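PDB 5UGZ: putative thioesterase from Escherichia coli, which is a type II thioesterase that releases intermediates from the NRPS/PKS assembly line of colibactin biosynthesis. Local coordinates for residues A[77-83]-A[110-116]; A[30-36]-A[54-60]. All blocks are in the same frame, centred on the assembly; numbering follows the deposited sequence.

Contact 1: A[77-83]-A[110-116]; sequences ADLYQQF and YILDHGH
Tyr80 OH and His116 NE2 lie 2.7 Å apart in a hydrogen bond that either could donate, with the oxygen in the plane of the imidazole and the nitrogen at the edge of the phenol ring. The bond lies within an aromatic cluster of Tyr80, Phe83, Tyr110, His114 and His116, which joins helix 72-83 to the C-terminal end of helix 99-113, two neighbouring helices of an alpha/beta-hydrolase-type fold. The phenol ring points across to the second helix because its CG stands anti to the backbone N (chi1 179°). There it stacks face to face with His114, the centroids 4.3 Å apart, while Tyr110 turns an edge toward its face in an offset edge-to-face pair whose planes meet at 68°. The tight spot is at the root of the side chain, where Tyr110 CE2 is 3.3 Å from Tyr80 CB. Next to this stack Ile111 CD1 sits over the centre of the Phe83 ring in a CH-pi contact, and Phe83 directs its own edge at the face of His116. Trading Tyr80 for a phenylalanine removes the hydroxyl and would probably leave His116 NE2 without its mate and the imidazole less fixed in rotation. The histidines are placed by the helix end, where Gly115, at positive phi, closes a Schellman motif. His114 is fixed by its own helix, ND1 donating to Tyr110 O at 2.8 Å. Beside Ala77 a water donates to Ala77 O, at 2.9 Å, and also bonds Tyr110 OH.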
ATOM      1  N   ALA A  77     -10.873  -8.881   3.094  1.00 13.71           N
ATOM      2  CA  ALA A  77     -12.310  -8.803   3.359  1.00 13.54           C
ATOM      3  C   ALA A  77     -12.646  -7.636   4.282  1.00 14.17           C
ATOM      4  O   ALA A  77     -13.671  -6.972   4.109  1.00 15.54           O
ATOM      5  CB  ALA A  77     -12.791 -10.123   3.969  1.00 13.09           C
ATOM      6  N   ASP A  78     -11.807  -7.403   5.296  1.00 14.62           N
ATOM      7  CA  ASP A  78     -11.977  -6.280   6.215  1.00 13.13           C
ATOM      8  C   ASP A  78     -11.947  -4.949   5.471  1.00 14.27           C
ATOM      9  O   ASP A  78     -12.824  -4.103   5.662  1.00 15.60           O
ATOM     10  CB  ASP A  78     -10.884  -6.360   7.285  1.00 13.10           C
ATOM     11  CG  ASP A  78     -10.930  -5.230   8.302  1.00 15.42           C
ATOM     12  OD1 ASP A  78     -11.841  -5.219   9.156  1.00 14.08           O
ATOM     13  OD2 ASP A  78     -10.006  -4.389   8.280  1.00 15.91           O
ATOM     14  N   LEU A  79     -10.954  -4.748   4.597  1.00 13.80           N
ATOM     15  CA  LEU A  79     -10.860  -3.483   3.855  1.00 14.08           C
ATOM     16  C   LEU A  79     -11.999  -3.321   2.851  1.00 17.56           C
ATOM     17  O   LEU A  79     -12.517  -2.212   2.673  1.00 16.84           O
ATOM     18  CB  LEU A  79      -9.519  -3.379   3.143  1.00 13.97           C
ATOM     19  CG  LEU A  79      -8.367  -3.048   4.080  1.00 15.71           C
ATOM     20  CD1 LEU A  79      -7.068  -3.057   3.302  1.00 19.15           C
ATOM     21  CD2 LEU A  79      -8.590  -1.720   4.761  1.00 14.37           C
ATOM     22  N   TYR A  80     -12.411  -4.410   2.187  1.00 14.66           N
ATOM     23  CA  TYR A  80     -13.559  -4.323   1.298  1.00 14.94           C
ATOM     24  C   TYR A  80     -14.783  -3.769   2.015  1.00 16.54           C
ATOM     25  O   TYR A  80     -15.537  -2.976   1.439  1.00 15.22           O
ATOM     26  CB  TYR A  80     -13.882  -5.684   0.696  1.00 15.26           C
ATOM     27  CG  TYR A  80     -15.089  -5.587  -0.209  1.00 17.74           C
ATOM     28  CD1 TYR A  80     -14.991  -4.988  -1.467  1.00 16.44           C
ATOM     29  CD2 TYR A  80     -16.336  -6.045   0.206  1.00 15.96           C
ATOM     30  CE1 TYR A  80     -16.099  -4.874  -2.293  1.00 14.70           C
ATOM     31  CE2 TYR A  80     -17.441  -5.927  -0.620  1.00 16.12           C
ATOM     32  CZ  TYR A  80     -17.308  -5.343  -1.868  1.00 15.79           C
ATOM     33  OH  TYR A  80     -18.396  -5.222  -2.692  1.00 18.79           O
ATOM     34  N   GLN A  81     -15.016  -4.188   3.267  1.00 17.24           N
ATOM     35  CA  GLN A  81     -16.119  -3.619   4.036  1.00 18.04           C
ATOM     36  C   GLN A  81     -15.935  -2.113   4.224  1.00 20.38           C
ATOM     37  O   GLN A  81     -16.913  -1.352   4.244  1.00 20.29           O
ATOM     38  CB  GLN A  81     -16.248  -4.321   5.397  1.00 20.29           C
ATOM     39  CG  GLN A  81     -16.741  -5.759   5.343  1.00 20.10           C
ATOM     40  CD  GLN A  81     -17.988  -5.922   4.494  1.00 25.21           C
ATOM     41  OE1 GLN A  81     -18.705  -4.951   4.219  1.00 30.59           O
ATOM     42  NE2 GLN A  81     -18.249  -7.149   4.058  1.00 24.83           N
ATOM     43  N   GLN A  82     -14.690  -1.664   4.382  1.00 20.08           N
ATOM     44  CA  GLN A  82     -14.430  -0.227   4.424  1.00 18.60           C
ATOM     45  C   GLN A  82     -14.745   0.414   3.079  1.00 19.75           C
ATOM     46  O   GLN A  82     -15.490   1.398   2.999  1.00 18.87           O
ATOM     47  CB  GLN A  82     -12.975   0.029   4.813  1.00 18.94           C
ATOM     48  CG  GLN A  82     -12.512  -0.730   6.034  1.00 19.30           C
ATOM     49  CD  GLN A  82     -13.508  -0.647   7.144  1.00 22.25           C
ATOM     50  OE1 GLN A  82     -13.951   0.445   7.502  1.00 25.54           O
ATOM     51  NE2 GLN A  82     -13.905  -1.805   7.685  1.00 19.22           N
ATOM     52  N   PHE A  83     -14.179  -0.153   2.014  1.00 18.67           N
ATOM     53  CA  PHE A  83     -14.384   0.321   0.653  1.00 18.39           C
ATOM     54  C   PHE A  83     -15.855   0.598   0.365  1.00 22.55           C
ATOM     55  O   PHE A  83     -16.193   1.658  -0.176  1.00 22.29           O
ATOM     56  CB  PHE A  83     -13.798  -0.728  -0.301  1.00 18.80           C
ATOM     57  CG  PHE A  83     -14.145  -0.534  -1.749  1.00 18.71           C
ATOM     58  CD1 PHE A  83     -13.444   0.365  -2.532  1.00 15.64           C
ATOM     59  CD2 PHE A  83     -15.146  -1.287  -2.333  1.00 18.86           C
ATOM     60  CE1 PHE A  83     -13.745   0.517  -3.845  1.00 16.46           C
ATOM     61  CE2 PHE A  83     -15.451  -1.131  -3.656  1.00 17.90           C
ATOM     62  CZ  PHE A  83     -14.758  -0.231  -4.408  1.00 18.24           C
ATOM     63  N   TYR A 110     -10.419  -8.740  -5.482  1.00 15.32           N
ATOM     64  CA  TYR A 110     -11.560  -9.089  -4.638  1.00 14.80           C
ATOM     65  C   TYR A 110     -12.759  -8.202  -4.954  1.00 16.86           C
ATOM     66  O   TYR A 110     -13.906  -8.660  -4.924  1.00 17.67           O
ATOM     67  CB  TYR A 110     -11.138  -8.966  -3.165  1.00 13.76           C
ATOM     68  CG  TYR A 110     -12.138  -9.347  -2.080  1.00 16.13           C
ATOM     69  CD1 TYR A 110     -12.163 -10.636  -1.536  1.00 16.43           C
ATOM     70  CD2 TYR A 110     -13.009  -8.401  -1.550  1.00 15.70           C
ATOM     71  CE1 TYR A 110     -13.043 -10.978  -0.518  1.00 14.21           C
ATOM     72  CE2 TYR A 110     -13.893  -8.737  -0.541  1.00 15.84           C
ATOM     73  CZ  TYR A 110     -13.910 -10.032  -0.040  1.00 15.80           C
ATOM     74  OH  TYR A 110     -14.791 -10.357   0.959  1.00 18.53           O
ATOM     75  N   ILE A 111     -12.512  -6.925  -5.247  1.00 16.20           N
ATOM     76  CA  ILE A 111     -13.568  -6.035  -5.721  1.00 15.10           C
ATOM     77  C   ILE A 111     -14.135  -6.560  -7.034  1.00 17.05           C
ATOM     78  O   ILE A 111     -15.352  -6.695  -7.201  1.00 17.89           O
ATOM     79  CB  ILE A 111     -13.017  -4.598  -5.864  1.00 17.36           C
ATOM     80  CG1 ILE A 111     -12.774  -3.967  -4.484  1.00 16.33           C
ATOM     81  CG2 ILE A 111     -13.910  -3.719  -6.753  1.00 16.05           C
ATOM     82  CD1 ILE A 111     -11.847  -2.757  -4.493  1.00 13.63           C
ATOM     83  N   LEU A 112     -13.248  -6.891  -7.979  1.00 16.86           N
ATOM     84  CA  LEU A 112     -13.679  -7.432  -9.266  1.00 18.33           C
ATOM     85  C   LEU A 112     -14.453  -8.743  -9.099  1.00 19.31           C
ATOM     86  O   LEU A 112     -15.480  -8.944  -9.758  1.00 17.43           O
ATOM     87  CB  LEU A 112     -12.466  -7.617 -10.185  1.00 17.35           C
ATOM     88  CG  LEU A 112     -11.926  -6.347 -10.863  1.00 17.31           C
ATOM     89  CD1 LEU A 112     -10.592  -6.630 -11.501  1.00 17.82           C
ATOM     90  CD2 LEU A 112     -12.887  -5.847 -11.902  1.00 18.28           C
ATOM     91  N   ASP A 113     -13.988  -9.644  -8.218  1.00 18.15           N
ATOM     92  CA  ASP A 113     -14.754 -10.858  -7.897  1.00 19.19           C
ATOM     93  C   ASP A 113     -16.163 -10.558  -7.398  1.00 19.71           C
ATOM     94  O   ASP A 113     -17.034 -11.434  -7.468  1.00 19.09           O
ATOM     95  CB  ASP A 113     -14.062 -11.697  -6.818  1.00 17.62           C
ATOM     96  CG  ASP A 113     -12.752 -12.268  -7.264  1.00 19.18           C
ATOM     97  OD1 ASP A 113     -12.495 -12.309  -8.487  1.00 21.41           O
ATOM     98  OD2 ASP A 113     -11.976 -12.683  -6.381  1.00 19.36           O
ATOM     99  N   HIS A 114     -16.394  -9.366  -6.849  1.00 17.88           N
ATOM    100  CA  HIS A 114     -17.720  -8.969  -6.403  1.00 17.86           C
ATOM    101  C   HIS A 114     -18.573  -8.359  -7.510  1.00 20.13           C
ATOM    102  O   HIS A 114     -19.770  -8.153  -7.309  1.00 24.94           O
ATOM    103  CB  HIS A 114     -17.600  -7.994  -5.228  1.00 16.63           C
ATOM    104  CG  HIS A 114     -17.411  -8.673  -3.906  1.00 15.66           C
ATOM    105  ND1 HIS A 114     -16.219  -9.246  -3.530  1.00 15.45           N
ATOM    106  CD2 HIS A 114     -18.272  -8.894  -2.887  1.00 15.79           C
ATOM    107  CE1 HIS A 114     -16.348  -9.769  -2.326  1.00 16.35           C
ATOM    108  NE2 HIS A 114     -17.586  -9.573  -1.915  1.00 14.53           N
ATOM    109  N   GLY A 115     -18.009  -8.089  -8.671  1.00 19.12           N
ATOM    110  CA  GLY A 115     -18.774  -7.527  -9.750  1.00 19.22           C
ATOM    111  C   GLY A 115     -18.738  -6.027  -9.877  1.00 20.81           C
ATOM    112  O   GLY A 115     -19.622  -5.467 -10.535  1.00 22.89           O
ATOM    113  N   HIS A 116     -17.765  -5.357  -9.272  1.00 19.49           N
ATOM    114  CA  HIS A 116     -17.572  -3.933  -9.487  1.00 20.92           C
ATOM    115  C   HIS A 116     -16.758  -3.717 -10.756  1.00 20.73           C
ATOM    116  O   HIS A 116     -16.119  -4.634 -11.268  1.00 19.65           O
ATOM    117  CB  HIS A 116     -16.866  -3.295  -8.290  1.00 17.88           C
ATOM    118  CG  HIS A 116     -17.635  -3.400  -7.012  1.00 19.02           C
ATOM    119  ND1 HIS A 116     -18.632  -2.515  -6.670  1.00 19.80           N
ATOM    120  CD2 HIS A 116     -17.552  -4.284  -5.990  1.00 19.45           C
ATOM    121  CE1 HIS A 116     -19.131  -2.848  -5.493  1.00 19.80           C
ATOM    122  NE2 HIS A 116     -18.493  -3.920  -5.059  1.00 18.62           N
TER
HETATM  123  O   HOH W   1     -15.705  -8.432   2.684  1.00 16.06           O

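Contact 2: A[30-36]-A[54-60]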
ATOM      1  N   PRO A  30      -2.239   1.963   3.904  1.00 14.19           N
ATOM      2  CA  PRO A  30      -0.949   2.308   4.503  1.00 11.32           C
ATOM      3  C   PRO A  30       0.043   1.147   4.499  1.00 13.64           C
ATOM      4  O   PRO A  30      -0.283  -0.008   4.230  1.00 14.09           O
ATOM      5  CB  PRO A  30      -1.338   2.705   5.934  1.00 15.81           C
ATOM      6  CG  PRO A  30      -2.552   1.900   6.223  1.00 16.40           C
ATOM      7  CD  PRO A  30      -3.274   1.685   4.915  1.00 12.37           C
ATOM      8  N   TYR A  31       1.289   1.481   4.809  1.00 13.58           N
ATOM      9  CA  TYR A  31       2.335   0.476   4.926  1.00 16.06           C
ATOM     10  C   TYR A  31       2.253  -0.243   6.277  1.00 16.64           C
ATOM     11  O   TYR A  31       1.374   0.022   7.099  1.00 15.70           O
ATOM     12  CB  TYR A  31       3.699   1.121   4.743  1.00 14.74           C
ATOM     13  CG  TYR A  31       3.822   2.435   5.453  1.00 17.86           C
ATOM     14  CD1 TYR A  31       3.630   2.523   6.841  1.00 20.33           C
ATOM     15  CD2 TYR A  31       4.140   3.591   4.758  1.00 17.19           C
ATOM     16  CE1 TYR A  31       3.737   3.727   7.502  1.00 19.02           C
ATOM     17  CE2 TYR A  31       4.257   4.796   5.413  1.00 18.38           C
ATOM     18  CZ  TYR A  31       4.053   4.853   6.785  1.00 18.13           C
ATOM     19  OH  TYR A  31       4.155   6.047   7.433  1.00 21.15           O
ATOM     20  N   SER A  32       3.193  -1.156   6.523  1.00 16.72           N
ATOM     21  CA  SER A  32       3.177  -1.971   7.740  1.00 16.95           C
ATOM     22  C   SER A  32       3.345  -1.116   8.993  1.00 18.38           C
ATOM     23  O   SER A  32       4.245  -0.272   9.064  1.00 19.38           O
ATOM     24  CB  SER A  32       4.277  -3.032   7.691  1.00 17.85           C
ATOM     25  OG  SER A  32       4.047  -3.969   6.652  1.00 19.69           O
ATOM     26  N   GLY A  33       2.491  -1.359   9.995  1.00 16.49           N
ATOM     27  CA  GLY A  33       2.439  -0.535  11.188  1.00 18.35           C
ATOM     28  C   GLY A  33       1.727   0.793  11.022  1.00 18.95           C
ATOM     29  O   GLY A  33       1.470   1.475  12.029  1.00 15.59           O
ATOM     30  N   GLY A  34       1.394   1.187   9.780  1.00 17.24           N
ATOM     31  CA  GLY A  34       0.821   2.492   9.527  1.00 17.09           C
ATOM     32  C   GLY A  34      -0.693   2.532   9.663  1.00 18.93           C
ATOM     33  O   GLY A  34      -1.375   1.507   9.782  1.00 17.32           O
ATOM     34  N   SER A  35      -1.214   3.757   9.620  1.00 20.71           N
ATOM     35  CA  SER A  35      -2.641   4.027   9.709  1.00 18.83           C
ATOM     36  C   SER A  35      -3.052   4.935   8.561  1.00 17.51           C
ATOM     37  O   SER A  35      -2.210   5.490   7.849  1.00 17.43           O
ATOM     38  CB  SER A  35      -3.011   4.657  11.069  1.00 18.09           C
ATOM     39  OG  SER A  35      -2.615   6.011  11.144  1.00 18.24           O
ATOM     40  N   ALA A  36      -4.374   5.068   8.378  1.00 17.84           N
ATOM     41  CA  ALA A  36      -4.913   5.941   7.336  1.00 17.20           C
ATOM     42  C   ALA A  36      -4.409   7.375   7.465  1.00 16.08           C
ATOM     43  O   ALA A  36      -4.372   8.110   6.471  1.00 16.49           O
ATOM     44  CB  ALA A  36      -6.446   5.926   7.382  1.00 15.04           C
ATOM     45  N   PRO A  54      -8.957   7.363   2.534  1.00 16.93           N
ATOM     46  CA  PRO A  54      -8.027   6.485   3.249  1.00 16.05           C
ATOM     47  C   PRO A  54      -8.770   5.312   3.856  1.00 15.00           C
ATOM     48  O   PRO A  54      -9.835   5.469   4.443  1.00 14.95           O
ATOM     49  CB  PRO A  54      -7.430   7.398   4.326  1.00 16.03           C
ATOM     50  CG  PRO A  54      -7.699   8.813   3.844  1.00 17.82           C
ATOM     51  CD  PRO A  54      -8.990   8.728   3.087  1.00 16.92           C
ATOM     52  N   LEU A  55      -8.210   4.121   3.699  1.00 17.23           N
ATOM     53  CA  LEU A  55      -8.828   2.909   4.226  1.00 15.80           C
ATOM     54  C   LEU A  55      -8.057   2.485   5.461  1.00 13.11           C
ATOM     55  O   LEU A  55      -6.843   2.268   5.387  1.00 16.73           O
ATOM     56  CB  LEU A  55      -8.854   1.788   3.185  1.00 13.97           C
ATOM     57  CG  LEU A  55      -9.799   1.999   1.993  1.00 15.35           C
ATOM     58  CD1 LEU A  55      -9.881   0.764   1.121  1.00 16.44           C
ATOM     59  CD2 LEU A  55     -11.190   2.452   2.398  1.00 15.28           C
ATOM     60  N   GLU A  56      -8.757   2.392   6.595  1.00 14.11           N
ATOM     61  CA  GLU A  56      -8.124   2.087   7.869  1.00 12.61           C
ATOM     62  C   GLU A  56      -8.125   0.584   8.108  1.00 13.88           C
ATOM     63  O   GLU A  56      -9.196   0.013   8.349  1.00 14.72           O
ATOM     64  CB  GLU A  56      -8.843   2.794   9.010  1.00 13.37           C
ATOM     65  CG  GLU A  56      -8.098   2.723  10.341  1.00 13.39           C
ATOM     66  CD  GLU A  56      -6.964   3.729  10.442  1.00 14.47           C
ATOM     67  OE1 GLU A  56      -7.221   4.898  10.811  1.00 15.24           O
ATOM     68  OE2 GLU A  56      -5.811   3.349  10.173  1.00 16.61           O
ATOM     69  N   PRO A  57      -6.962  -0.083   8.088  1.00 13.80           N
ATOM     70  CA  PRO A  57      -6.886  -1.483   8.520  1.00 13.93           C
ATOM     71  C   PRO A  57      -7.260  -1.628   9.984  1.00 14.56           C
ATOM     72  O   PRO A  57      -7.067  -0.713  10.779  1.00 14.53           O
ATOM     73  CB  PRO A  57      -5.410  -1.841   8.307  1.00 14.27           C
ATOM     74  CG  PRO A  57      -4.851  -0.765   7.467  1.00 13.88           C
ATOM     75  CD  PRO A  57      -5.643   0.457   7.733  1.00 13.17           C
ATOM     76  N   ALA A  58      -7.765  -2.807  10.341  1.00 14.01           N
ATOM     77  CA  ALA A  58      -8.278  -3.030  11.681  1.00 12.48           C
ATOM     78  C   ALA A  58      -7.146  -3.040  12.704  1.00 13.48           C
ATOM     79  O   ALA A  58      -6.022  -3.459  12.419  1.00 14.13           O
ATOM     80  CB  ALA A  58      -9.047  -4.350  11.738  1.00 14.83           C
ATOM     81  N   GLY A  59      -7.453  -2.558  13.904  1.00 13.40           N
ATOM     82  CA  GLY A  59      -6.537  -2.616  15.027  1.00 14.48           C
ATOM     83  C   GLY A  59      -5.498  -1.520  15.107  1.00 12.69           C
ATOM     84  O   GLY A  59      -4.515  -1.679  15.833  1.00 12.40           O
ATOM     85  N   ARG A  60      -5.661  -0.424  14.374  1.00 15.34           N
ATOM     86  CA  ARG A  60      -4.800   0.734  14.573  1.00 12.37           C
ATOM     87  C   ARG A  60      -5.572   1.967  14.122  1.00 13.31           C
ATOM     88  O   ARG A  60      -6.640   1.858  13.518  1.00 13.22           O
ATOM     89  CB  ARG A  60      -3.453   0.557  13.852  1.00 13.04           C
ATOM     90  CG  ARG A  60      -3.355   1.098  12.418  1.00 12.53           C
ATOM     91  CD  ARG A  60      -4.030   0.216  11.394  1.00 14.62           C
ATOM     92  NE  ARG A  60      -3.747  -1.210  11.548  1.00 14.96           N
ATOM     93  CZ  ARG A  60      -2.669  -1.837  11.086  1.00 14.86           C
ATOM     94  NH1 ARG A  60      -1.723  -1.171  10.450  1.00 16.11           N
ATOM     95  NH2 ARG A  60      -2.549  -3.152  11.265  1.00 18.42           N
TER
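Glu56 and Arg60 reach across to consecutive peptides of the facing loop, the acid accepting from the N-H of one and the base donating to the carbonyl of the one before it. The glutamate leaves its backbone with CG anti to N (chi1 -170°) and then bends at chi2, which brings the carboxylate over to Ser35 and Ala36. Ala36 N donates to Glu56 OE2 at 2.9 Å in a nearly straight bond, meeting the oxygen from above the carboxylate plane. The same oxygen rests 3.2 Å from Ser35 CB, and Thr62 N holds the other, OE1, so both ends of this buried group are engaged. Arg60 folds back through two bends and presents NH1 edge-on: Gly34 O lies exactly in the guanidinium plane, 2.8 Å from NH1, and the donor lies in the carbonyl plane in turn. Pro57 CB covers part of one guanidinium face, and a weak bond from Arg60 NE to Ala58 O, at 3.3 Å, helps to keep the group from turning. Asp178 of helix 165-183 pairs with the same NH1 and also accepts from Gly33 N, so charge and turn are tied to one acid. Flanking these polar bonds is plain apolar packing. The two prolines reach toward each other, Pro30 CG meeting Pro57 CD at 3.7 Å, and Ala36 CB presses against Pro54 CB at 3.5 Å. A type II beta turn from Tyr31 to Gly34 shapes the first loop, and a G1 beta bulge, in which Gly59 and Arg60 both face Arg63, shapes the second. Two loops leaving the C-terminal ends of adjacent parallel strands, 24-29 and 50-54, make an arrangement characteristic of the alpha/beta-hydrolase fold, with Pro30 lying near a probable nucleophile elbow.

How the contacts relate
Contact 2 is a buried junction nearer the centre of the chain, joining the loops that follow two neighbouring strands; contact 1 is partly buried and farther out, joining two helices, with its histidines toward the surface. Their chemistry follows their place: stacked rings with one tyrosine-histidine hydrogen bond and a water in contact 1, against an acid and a base spent on one backbone amide and one carbonyl in contact 2. The centres are about 17 Å apart, yet the two meet along helix 72-83. Leu55, turned away from the 30-36 loop, packs on Leu79 and Gln82, and Asp78 lies beside Ala58, so the helix shows one flank to the aromatic cluster and another to the 54-60 loop.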